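NADP-dependent alcohol dehydrogenase (Entamoeba histolytica, PDB 2OUI) catalyses the NADP-dependent interconversion of alcohols and aldehydes or ketones, as a zinc-containing, tetrameric member of the medium-chain dehydrogenase family. Local coordinates at residues Leu32-Cys37 against Val349-Asp354; Phe120-His125 against Glu325-Val330; Pro142-Met147 against Lys318-Arg323. The protein carries 1 engineered substitution. All coordinates share one frame; numbering follows the deposited sequence.

Contact 1. Residues Leu32-Cys37 against Val349-Asp354; sequences LALAPC and VRIHYD. With ZN (zinc ion), chain E.
Leu32 lays its CD2 methyl against the edge of the Tyr353 ring, 3.8 Å from Tyr353 CE1 and in the ring plane, the two side chains meeting at a slant. Beside them the backbones form a short antiparallel ladder. Leu34 and Val349 are its hydrogen-bonded pair, with Leu34 N to Val349 O and Val349 N to Leu34 O both 2.8 Å. Ala33 and Arg350 make the adjoining non-hydrogen-bonded pair, their side chains on the other face of the sheet. At the corner of the chain Leu32 O is gripped twice: Ile351 N donates almost straight at 3.0 Å (177°), whereas Arg350 NH1 at 3.2 Å makes a more bent bond (136°). Neither donor lies in the carbonyl plane. Arg350 gets there with CG anti to the backbone N (chi1 -168°) and a bend at chi2. His352 NE2 lies over one face of its guanidinium, and NH2 is salt-bridged to Glu356. Leu34 shares its face with Val349, and its CD1 reaches Ile351 CD1 at 3.7 Å. Farther along, Cys37 SG binds zinc at 2.2 Å, together with His59 and Asp150. Around Ala33, strand 27-34 is flanked by antiparallel strands 61-68 and 346-350, with a classic beta bulge where Leu32 and Ala33 face Val62; it also pairs with strand 124-126, while Val330 of helix 329-339 packs on Leu34 and Val349.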
loop_
_atom_site.group_PDB
_atom_site.type_symbol
_atom_site.label_atom_id
_atom_site.label_comp_id
_atom_site.label_asym_id
_atom_site.label_seq_id
_atom_site.Cartn_x
_atom_site.Cartn_y
_atom_site.Cartn_z
ATOM N N LEU A 32 -22.006 31.472 -4.935
ATOM C CA LEU A 32 -23.436 31.145 -5.051
ATOM C C LEU A 32 -23.953 30.468 -3.789
ATOM O O LEU A 32 -25.103 30.607 -3.450
ATOM C CB LEU A 32 -23.682 30.197 -6.219
ATOM C CG LEU A 32 -23.390 30.685 -7.640
ATOM C CD1 LEU A 32 -23.646 29.533 -8.585
ATOM C CD2 LEU A 32 -24.262 31.887 -7.974
ATOM N N ALA A 33 -23.097 29.708 -3.111
ATOM C CA ALA A 33 -23.466 29.155 -1.811
ATOM C C ALA A 33 -22.187 29.057 -0.988
ATOM O O ALA A 33 -21.120 28.743 -1.524
ATOM C CB ALA A 33 -24.159 27.789 -1.954
ATOM N N LEU A 34 -22.292 29.401 0.296
ATOM C CA LEU A 34 -21.121 29.455 1.183
ATOM C C LEU A 34 -21.448 28.778 2.489
ATOM O O LEU A 34 -22.605 28.786 2.898
ATOM C CB LEU A 34 -20.782 30.930 1.503
ATOM C CG LEU A 34 -20.269 31.772 0.317
ATOM C CD1 LEU A 34 -20.160 33.244 0.724
ATOM C CD2 LEU A 34 -18.918 31.251 -0.226
ATOM N N ALA A 35 -20.438 28.232 3.160
ATOM C CA ALA A 35 -20.637 27.700 4.523
ATOM C C ALA A 35 -19.444 28.084 5.407
ATOM O O ALA A 35 -18.322 28.172 4.905
ATOM C CB ALA A 35 -20.795 26.185 4.487
ATOM N N PRO A 36 -19.684 28.322 6.707
ATOM C CA PRO A 36 -18.606 28.577 7.672
ATOM C C PRO A 36 -18.082 27.288 8.302
ATOM O O PRO A 36 -18.776 26.257 8.287
ATOM C CB PRO A 36 -19.301 29.391 8.743
ATOM C CG PRO A 36 -20.676 28.746 8.803
ATOM C CD PRO A 36 -21.008 28.364 7.358
ATOM N N CYS A 37 -16.865 27.348 8.846
ATOM C CA CYS A 37 -16.189 26.162 9.370
ATOM C C CYS A 37 -15.669 26.449 10.754
ATOM O O CYS A 37 -15.206 27.537 11.022
ATOM C CB CYS A 37 -14.994 25.793 8.474
ATOM S SG CYS A 37 -14.298 24.167 8.922
ATOM N N VAL A 349 -25.215 29.600 3.320
ATOM C CA VAL A 349 -25.688 30.892 2.875
ATOM C C VAL A 349 -25.811 30.829 1.361
ATOM O O VAL A 349 -24.876 30.445 0.694
ATOM C CB VAL A 349 -24.672 31.994 3.235
ATOM C CG1 VAL A 349 -25.132 33.359 2.712
ATOM C CG2 VAL A 349 -24.464 32.054 4.756
ATOM N N ARG A 350 -26.960 31.239 0.834
ATOM C CA ARG A 350 -27.187 31.278 -0.600
ATOM C C ARG A 350 -27.110 32.732 -1.060
ATOM O O ARG A 350 -27.643 33.629 -0.401
ATOM C CB ARG A 350 -28.546 30.643 -0.933
ATOM C CG ARG A 350 -28.809 30.346 -2.418
ATOM C CD ARG A 350 -27.944 29.190 -3.032
ATOM N NE ARG A 350 -28.459 28.817 -4.359
ATOM C CZ ARG A 350 -28.280 29.525 -5.477
ATOM N NH1 ARG A 350 -27.568 30.655 -5.485
ATOM N NH2 ARG A 350 -28.825 29.101 -6.612
ATOM N N ILE A 351 -26.410 32.959 -2.172
ATOM C CA ILE A 351 -26.251 34.294 -2.751
ATOM C C ILE A 351 -26.758 34.266 -4.197
ATOM O O ILE A 351 -26.399 33.381 -4.971
ATOM C CB ILE A 351 -24.769 34.773 -2.753
ATOM C CG1 ILE A 351 -24.151 34.768 -1.345
ATOM C CG2 ILE A 351 -24.659 36.183 -3.336
ATOM C CD1 ILE A 351 -23.482 33.471 -0.977
ATOM N N HIS A 352 -27.592 35.235 -4.542
ATOM C CA HIS A 352 -28.182 35.333 -5.883
ATOM C C HIS A 352 -27.718 36.560 -6.664
ATOM O O HIS A 352 -27.338 37.585 -6.079
ATOM C CB HIS A 352 -29.712 35.342 -5.804
ATOM C CG HIS A 352 -30.297 34.031 -5.382
ATOM N ND1 HIS A 352 -30.938 33.859 -4.175
ATOM C CD2 HIS A 352 -30.320 32.824 -5.994
ATOM C CE1 HIS A 352 -31.347 32.608 -4.068
ATOM N NE2 HIS A 352 -30.984 31.959 -5.158
ATOM N N TYR A 353 -27.758 36.444 -7.993
ATOM C CA TYR A 353 -27.397 37.533 -8.884
ATOM C C TYR A 353 -28.443 37.625 -9.999
ATOM O O TYR A 353 -29.007 36.603 -10.388
ATOM C CB TYR A 353 -26.021 37.271 -9.491
ATOM C CG TYR A 353 -24.939 37.013 -8.456
ATOM C CD1 TYR A 353 -24.656 35.728 -8.037
ATOM C CD2 TYR A 353 -24.219 38.075 -7.896
ATOM C CE1 TYR A 353 -23.678 35.490 -7.090
ATOM C CE2 TYR A 353 -23.211 37.844 -6.946
ATOM C CZ TYR A 353 -22.961 36.560 -6.553
ATOM O OH TYR A 353 -21.989 36.335 -5.606
ATOM N N ASP A 354 -28.698 38.836 -10.495
ATOM C CA ASP A 354 -29.627 39.057 -11.628
ATOM C C ASP A 354 -29.301 38.257 -12.889
ATOM O O ASP A 354 -30.204 37.856 -13.627
ATOM C CB ASP A 354 -29.671 40.538 -11.994
ATOM C CG ASP A 354 -30.385 41.364 -10.956
ATOM O OD1 ASP A 354 -30.215 42.605 -10.978
ATOM O OD2 ASP A 354 -31.120 40.780 -10.120
HETATM ZN ZN ZN E . -12.911 23.929 7.185
#

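Contact 2. Residues Phe120-His125 against Glu325-Val330; sequences FSEVFH and EGLEKV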
loop_
_atom_site.group_PDB
_atom_site.type_symbol
_atom_site.label_atom_id
_atom_site.label_comp_id
_atom_site.label_asym_id
_atom_site.label_seq_id
_atom_site.Cartn_x
_atom_site.Cartn_y
_atom_site.Cartn_z
ATOM N N PHE A 120 -15.296 34.256 1.434
ATOM C CA PHE A 120 -16.361 35.151 1.950
ATOM C C PHE A 120 -16.234 36.564 1.379
ATOM O O PHE A 120 -16.141 37.535 2.118
ATOM C CB PHE A 120 -16.384 35.225 3.485
ATOM C CG PHE A 120 -16.762 33.919 4.174
ATOM C CD1 PHE A 120 -17.364 32.880 3.474
ATOM C CD2 PHE A 120 -16.565 33.778 5.550
ATOM C CE1 PHE A 120 -17.734 31.697 4.122
ATOM C CE2 PHE A 120 -16.923 32.603 6.204
ATOM C CZ PHE A 120 -17.514 31.563 5.502
ATOM N N SER A 121 -16.233 36.675 0.057
ATOM C CA SER A 121 -16.163 37.997 -0.563
ATOM C C SER A 121 -16.908 37.962 -1.878
ATOM O O SER A 121 -17.303 36.897 -2.366
ATOM C CB SER A 121 -14.699 38.446 -0.761
ATOM O OG SER A 121 -13.943 37.509 -1.526
ATOM N N GLU A 122 -17.127 39.136 -2.447
ATOM C CA GLU A 122 -17.899 39.236 -3.681
ATOM C C GLU A 122 -17.280 38.511 -4.869
ATOM O O GLU A 122 -18.007 38.067 -5.774
ATOM C CB GLU A 122 -18.093 40.710 -4.030
ATOM C CG GLU A 122 -18.866 41.490 -2.965
ATOM C CD GLU A 122 -19.084 42.910 -3.400
ATOM O OE1 GLU A 122 -18.304 43.790 -2.982
ATOM O OE2 GLU A 122 -20.019 43.119 -4.192
ATOM N N VAL A 123 -15.948 38.447 -4.901
ATOM C CA VAL A 123 -15.199 37.710 -5.912
ATOM C C VAL A 123 -14.005 37.136 -5.170
ATOM O O VAL A 123 -13.444 37.797 -4.300
ATOM C CB VAL A 123 -14.675 38.662 -7.044
ATOM C CG1 VAL A 123 -13.778 37.916 -8.033
ATOM C CG2 VAL A 123 -15.820 39.335 -7.791
ATOM N N PHE A 124 -13.625 35.910 -5.498
ATOM C CA PHE A 124 -12.377 35.363 -4.969
ATOM C C PHE A 124 -11.547 34.707 -6.067
ATOM O O PHE A 124 -12.021 34.538 -7.201
ATOM C CB PHE A 124 -12.631 34.421 -3.782
ATOM C CG PHE A 124 -13.544 33.275 -4.096
ATOM C CD1 PHE A 124 -13.042 32.097 -4.653
ATOM C CD2 PHE A 124 -14.908 33.365 -3.825
ATOM C CE1 PHE A 124 -13.892 31.027 -4.948
ATOM C CE2 PHE A 124 -15.763 32.303 -4.110
ATOM C CZ PHE A 124 -15.253 31.133 -4.660
ATOM N N HIS A 125 -10.308 34.349 -5.721
ATOM C CA HIS A 125 -9.324 33.950 -6.687
ATOM C C HIS A 125 -9.018 32.463 -6.503
ATOM O O HIS A 125 -8.791 31.992 -5.374
ATOM C CB HIS A 125 -8.057 34.786 -6.496
ATOM C CG HIS A 125 -6.911 34.385 -7.381
ATOM N ND1 HIS A 125 -6.098 33.302 -7.103
ATOM C CD2 HIS A 125 -6.419 34.947 -8.508
ATOM C CE1 HIS A 125 -5.172 33.198 -8.041
ATOM N NE2 HIS A 125 -5.344 34.188 -8.905
ATOM N N GLU A 325 -29.896 33.866 3.443
ATOM C CA GLU A 325 -29.780 34.415 2.102
ATOM C C GLU A 325 -28.999 35.708 2.192
ATOM O O GLU A 325 -29.291 36.547 3.047
ATOM C CB GLU A 325 -31.153 34.745 1.517
ATOM C CG GLU A 325 -32.117 33.575 1.435
ATOM C CD GLU A 325 -31.868 32.693 0.222
ATOM O OE1 GLU A 325 -31.526 33.242 -0.855
ATOM O OE2 GLU A 325 -32.026 31.455 0.345
ATOM N N GLY A 326 -28.037 35.877 1.291
ATOM C CA GLY A 326 -27.324 37.147 1.175
ATOM C C GLY A 326 -25.926 37.062 1.731
ATOM O O GLY A 326 -25.700 36.466 2.802
ATOM N N LEU A 327 -24.986 37.671 1.010
ATOM C CA LEU A 327 -23.578 37.620 1.385
ATOM C C LEU A 327 -23.318 38.095 2.821
ATOM O O LEU A 327 -22.491 37.514 3.516
ATOM C CB LEU A 327 -22.720 38.409 0.398
ATOM C CG LEU A 327 -21.199 38.372 0.636
ATOM C CD1 LEU A 327 -20.613 36.969 0.616
ATOM C CD2 LEU A 327 -20.457 39.262 -0.398
ATOM N N GLU A 328 -24.042 39.121 3.267
ATOM C CA GLU A 328 -23.852 39.678 4.603
ATOM C C GLU A 328 -24.079 38.612 5.664
ATOM O O GLU A 328 -23.462 38.659 6.732
ATOM C CB GLU A 328 -24.794 40.849 4.880
ATOM C CG GLU A 328 -25.388 41.489 3.641
ATOM C CD GLU A 328 -26.614 40.745 3.143
ATOM O OE1 GLU A 328 -26.644 40.405 1.934
ATOM O OE2 GLU A 328 -27.530 40.499 3.967
ATOM N N LYS A 329 -24.932 37.629 5.369
ATOM C CA LYS A 329 -25.256 36.610 6.381
ATOM C C LYS A 329 -24.141 35.616 6.703
ATOM O O LYS A 329 -24.288 34.853 7.657
ATOM C CB LYS A 329 -26.547 35.852 6.041
ATOM C CG LYS A 329 -27.774 36.723 5.888
ATOM C CD LYS A 329 -28.103 37.503 7.131
ATOM C CE LYS A 329 -29.245 38.471 6.845
ATOM N NZ LYS A 329 -29.584 39.271 8.043
ATOM N N VAL A 330 -23.029 35.626 5.959
ATOM C CA VAL A 330 -21.884 34.767 6.327
ATOM C C VAL A 330 -21.356 35.135 7.707
ATOM O O VAL A 330 -20.836 34.271 8.423
ATOM C CB VAL A 330 -20.718 34.700 5.284
ATOM C CG1 VAL A 330 -21.214 34.149 3.964
ATOM C CG2 VAL A 330 -20.026 36.039 5.092
#
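Three apolar side chains, Leu327, Phe120 and Val330, supply most of the buried surface between the loop at 120-123 and the turn leading into helix 329-339. Val330 sits over one face of the Phe120 ring in a CH-pi contact: Val330 CB is 4.1 Å from the ring centroid and only 7° off the ring normal. CB stands over the ring centre, while Val330 CG2 lies 4.0 Å from Phe120 CG and Val330 CG1 4.1 Å from the adjacent Phe120 CD1. Chi1 of Val330 (-61°) places CG2 in the crowded position between the backbone N and the carbonyl carbon, which lays it over the CB-CG end of the ring. Leu327, whose CG is anti to the backbone N (chi1 -177°), extends from the type I turn of Gly326-Lys329 toward the neighbouring backbone. Its CD2 comes 3.8 Å from Glu122 CG, the side chains nearly perpendicular, and 4.1 Å from Ser121 C. Glu122 therefore offers its aliphatic stem, while its OE1 accepts from Lys2 N. The Ser121 side chain leaves the backbone away from 325-330, and its OG donates to Val123 O at 2.8 Å. Trp14 and Leu34 also touch both Leu327 and Val330. With no hydrogen bond linking the two segments, their association rests on dispersion and hydrophobic burial, and Glu122 OE1 and Ser121 OG find their partners away from the other segment.

Contact 3. Residues Pro142-Met147 against Lys318-Arg323; sequences PEDAVM and KLITHR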
loop_
_atom_site.group_PDB
_atom_site.type_symbol
_atom_site.label_atom_id
_atom_site.label_comp_id
_atom_site.label_asym_id
_atom_site.label_seq_id
_atom_site.Cartn_x
_atom_site.Cartn_y
_atom_site.Cartn_z
ATOM N N PRO A 142 -26.864 23.560 -5.155
ATOM C CA PRO A 142 -25.676 24.255 -4.640
ATOM C C PRO A 142 -25.429 24.029 -3.143
ATOM O O PRO A 142 -24.284 23.826 -2.732
ATOM C CB PRO A 142 -25.970 25.729 -4.946
ATOM C CG PRO A 142 -26.930 25.687 -6.119
ATOM C CD PRO A 142 -27.730 24.423 -5.989
ATOM N N GLU A 143 -26.489 24.043 -2.339
ATOM C CA GLU A 143 -26.351 23.921 -0.889
ATOM C C GLU A 143 -25.841 22.536 -0.501
ATOM O O GLU A 143 -25.011 22.400 0.409
ATOM C CB GLU A 143 -27.680 24.223 -0.194
ATOM C CG GLU A 143 -28.172 25.639 -0.422
ATOM C CD GLU A 143 -29.139 25.805 -1.617
ATOM O OE1 GLU A 143 -29.071 25.020 -2.600
ATOM O OE2 GLU A 143 -29.961 26.757 -1.570
ATOM N N ASP A 144 -26.294 21.505 -1.208
ATOM C CA ASP A 144 -25.754 20.158 -0.966
ATOM C C ASP A 144 -24.313 20.034 -1.459
ATOM O O ASP A 144 -23.482 19.350 -0.845
ATOM C CB ASP A 144 -26.624 19.090 -1.639
ATOM C CG ASP A 144 -27.994 18.947 -0.994
ATOM O OD1 ASP A 144 -28.254 19.587 0.057
ATOM O OD2 ASP A 144 -28.815 18.182 -1.555
ATOM N N ALA A 145 -24.010 20.686 -2.582
ATOM C CA ALA A 145 -22.664 20.592 -3.155
ATOM C C ALA A 145 -21.602 21.304 -2.317
ATOM O O ALA A 145 -20.430 20.904 -2.350
ATOM C CB ALA A 145 -22.655 21.125 -4.580
ATOM N N VAL A 146 -21.985 22.364 -1.592
ATOM C CA VAL A 146 -20.996 23.117 -0.799
ATOM C C VAL A 146 -20.429 22.271 0.355
ATOM O O VAL A 146 -19.334 22.552 0.888
ATOM C CB VAL A 146 -21.523 24.491 -0.312
ATOM C CG1 VAL A 146 -22.547 24.333 0.805
ATOM C CG2 VAL A 146 -20.354 25.370 0.109
ATOM N N MET A 147 -21.166 21.219 0.719
ATOM C CA MET A 147 -20.675 20.261 1.726
ATOM C C MET A 147 -19.523 19.414 1.214
ATOM O O MET A 147 -18.774 18.847 2.015
ATOM C CB MET A 147 -21.808 19.338 2.188
ATOM C CG MET A 147 -23.006 20.055 2.823
ATOM S SD MET A 147 -22.612 20.953 4.336
ATOM C CE MET A 147 -22.504 22.635 3.771
ATOM N N LYS A 318 -28.657 16.342 5.068
ATOM C CA LYS A 318 -28.855 16.115 6.513
ATOM C C LYS A 318 -27.908 16.950 7.374
ATOM O O LYS A 318 -28.128 17.084 8.570
ATOM C CB LYS A 318 -28.628 14.648 6.879
ATOM C CG LYS A 318 -29.626 13.660 6.306
ATOM C CD LYS A 318 -29.144 12.248 6.733
ATOM C CE LYS A 318 -29.333 11.188 5.664
ATOM N NZ LYS A 318 -30.778 10.855 5.553
ATOM N N LEU A 319 -26.831 17.460 6.775
ATOM C CA LEU A 319 -25.863 18.288 7.489
ATOM C C LEU A 319 -26.351 19.714 7.678
ATOM O O LEU A 319 -25.845 20.432 8.528
ATOM C CB LEU A 319 -24.533 18.353 6.725
ATOM C CG LEU A 319 -23.755 17.047 6.550
ATOM C CD1 LEU A 319 -22.501 17.262 5.680
ATOM C CD2 LEU A 319 -23.373 16.490 7.912
ATOM N N ILE A 320 -27.300 20.133 6.855
ATOM C CA ILE A 320 -27.696 21.548 6.804
ATOM C C ILE A 320 -28.798 21.826 7.818
ATOM O O ILE A 320 -29.942 21.352 7.679
ATOM C CB ILE A 320 -28.176 21.931 5.398
ATOM C CG1 ILE A 320 -27.072 21.691 4.357
ATOM C CG2 ILE A 320 -28.649 23.412 5.361
ATOM C CD1 ILE A 320 -27.568 21.793 2.914
ATOM N N THR A 321 -28.479 22.631 8.821
ATOM C CA THR A 321 -29.455 22.934 9.872
ATOM C C THR A 321 -29.981 24.367 9.832
ATOM O O THR A 321 -31.026 24.655 10.392
ATOM C CB THR A 321 -28.864 22.693 11.260
ATOM O OG1 THR A 321 -27.591 23.359 11.354
ATOM C CG2 THR A 321 -28.677 21.184 11.492
ATOM N N HIS A 322 -29.231 25.258 9.201
ATOM C CA HIS A 322 -29.543 26.686 9.196
ATOM C C HIS A 322 -29.308 27.196 7.787
ATOM O O HIS A 322 -28.262 26.922 7.196
ATOM C CB HIS A 322 -28.602 27.436 10.133
ATOM C CG HIS A 322 -28.807 27.134 11.583
ATOM N ND1 HIS A 322 -28.346 25.975 12.174
ATOM C CD2 HIS A 322 -29.395 27.852 12.566
ATOM C CE1 HIS A 322 -28.660 25.987 13.458
ATOM N NE2 HIS A 322 -29.302 27.112 13.719
ATOM N N ARG A 323 -30.268 27.950 7.258
ATOM C CA ARG A 323 -30.181 28.485 5.905
ATOM C C ARG A 323 -30.367 30.003 5.911
ATOM O O ARG A 323 -31.333 30.504 6.504
ATOM C CB ARG A 323 -31.240 27.833 5.011
ATOM C CG ARG A 323 -31.014 26.344 4.765
ATOM C CD ARG A 323 -32.187 25.711 4.016
ATOM N NE ARG A 323 -32.152 24.244 4.083
ATOM C CZ ARG A 323 -31.573 23.464 3.172
ATOM N NH1 ARG A 323 -30.961 23.997 2.109
ATOM N NH2 ARG A 323 -31.591 22.143 3.326
HETATM O O HOH W 1 -30.650 20.494 0.561
#
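Met147 and Leu319 form the snug, buried end of this contact, lying antiparallel alongside each other. With CG anti to the carbonyl carbon (chi1 -60°), a bend at chi2 (-63°) brings Met147 SD to 3.9 Å from Leu319 CD1 and 4.0 Å from Leu319 CB. Ile320 comes next: its CD1 methyl rests against the helical turn, 3.6 Å from Glu143 O and 3.7 Å from Asp144 OD1. At the outer rim the fit loosens. Arg323, extended from CG to NE, runs nearly perpendicular to the Glu143 side chain, the two flat groups 68° apart, with NH1 4.0 Å from Glu143 CB and Ile320 CG2 over one guanidinium face. The carboxylates stand farther off, Glu143 OE2 being 4.7 Å from Arg323 NH1, so any attraction is probably long-range. A water at the guanidinium edge bridges instead, donating to Asp144 OD1 at 2.6 Å and accepting only weakly from Arg323 NH2. Leu319 also touches Leu180 and Met181 of helix 177-188, whose N-terminal end carries part of a GxGxxG sequence consistent with a Rossmann-type nucleotide-binding turn. This suits the two-domain fold of medium-chain dehydrogenases, the chain returning from the cofactor domain to complete the catalytic domain.

In the fold
All three contacts join the first 150 residues to the last fifty, tying the C-terminal return into the catalytic domain. The centres of contacts 1 and 2 are about 6 Å apart: Arg350 O and Gly326 N probably hydrogen-bond at 2.8 Å, and Leu34 CD1 packs on Val330 CG1 at 3.5 Å. Contact 3 is centred about 11 Å from contact 1 and meets it through Arg350 CD and Glu143 OE2, 3.5 Å apart. Contacts 2 and 3 adjoin only along the sequence. Contact 1 alone holds a zinc ligand, Cys37; the metal, probably catalytic as in related enzymes, also binds His59 and Asp150, and the Phe120 and Met147 side chains lie about 9 and 10 Å away.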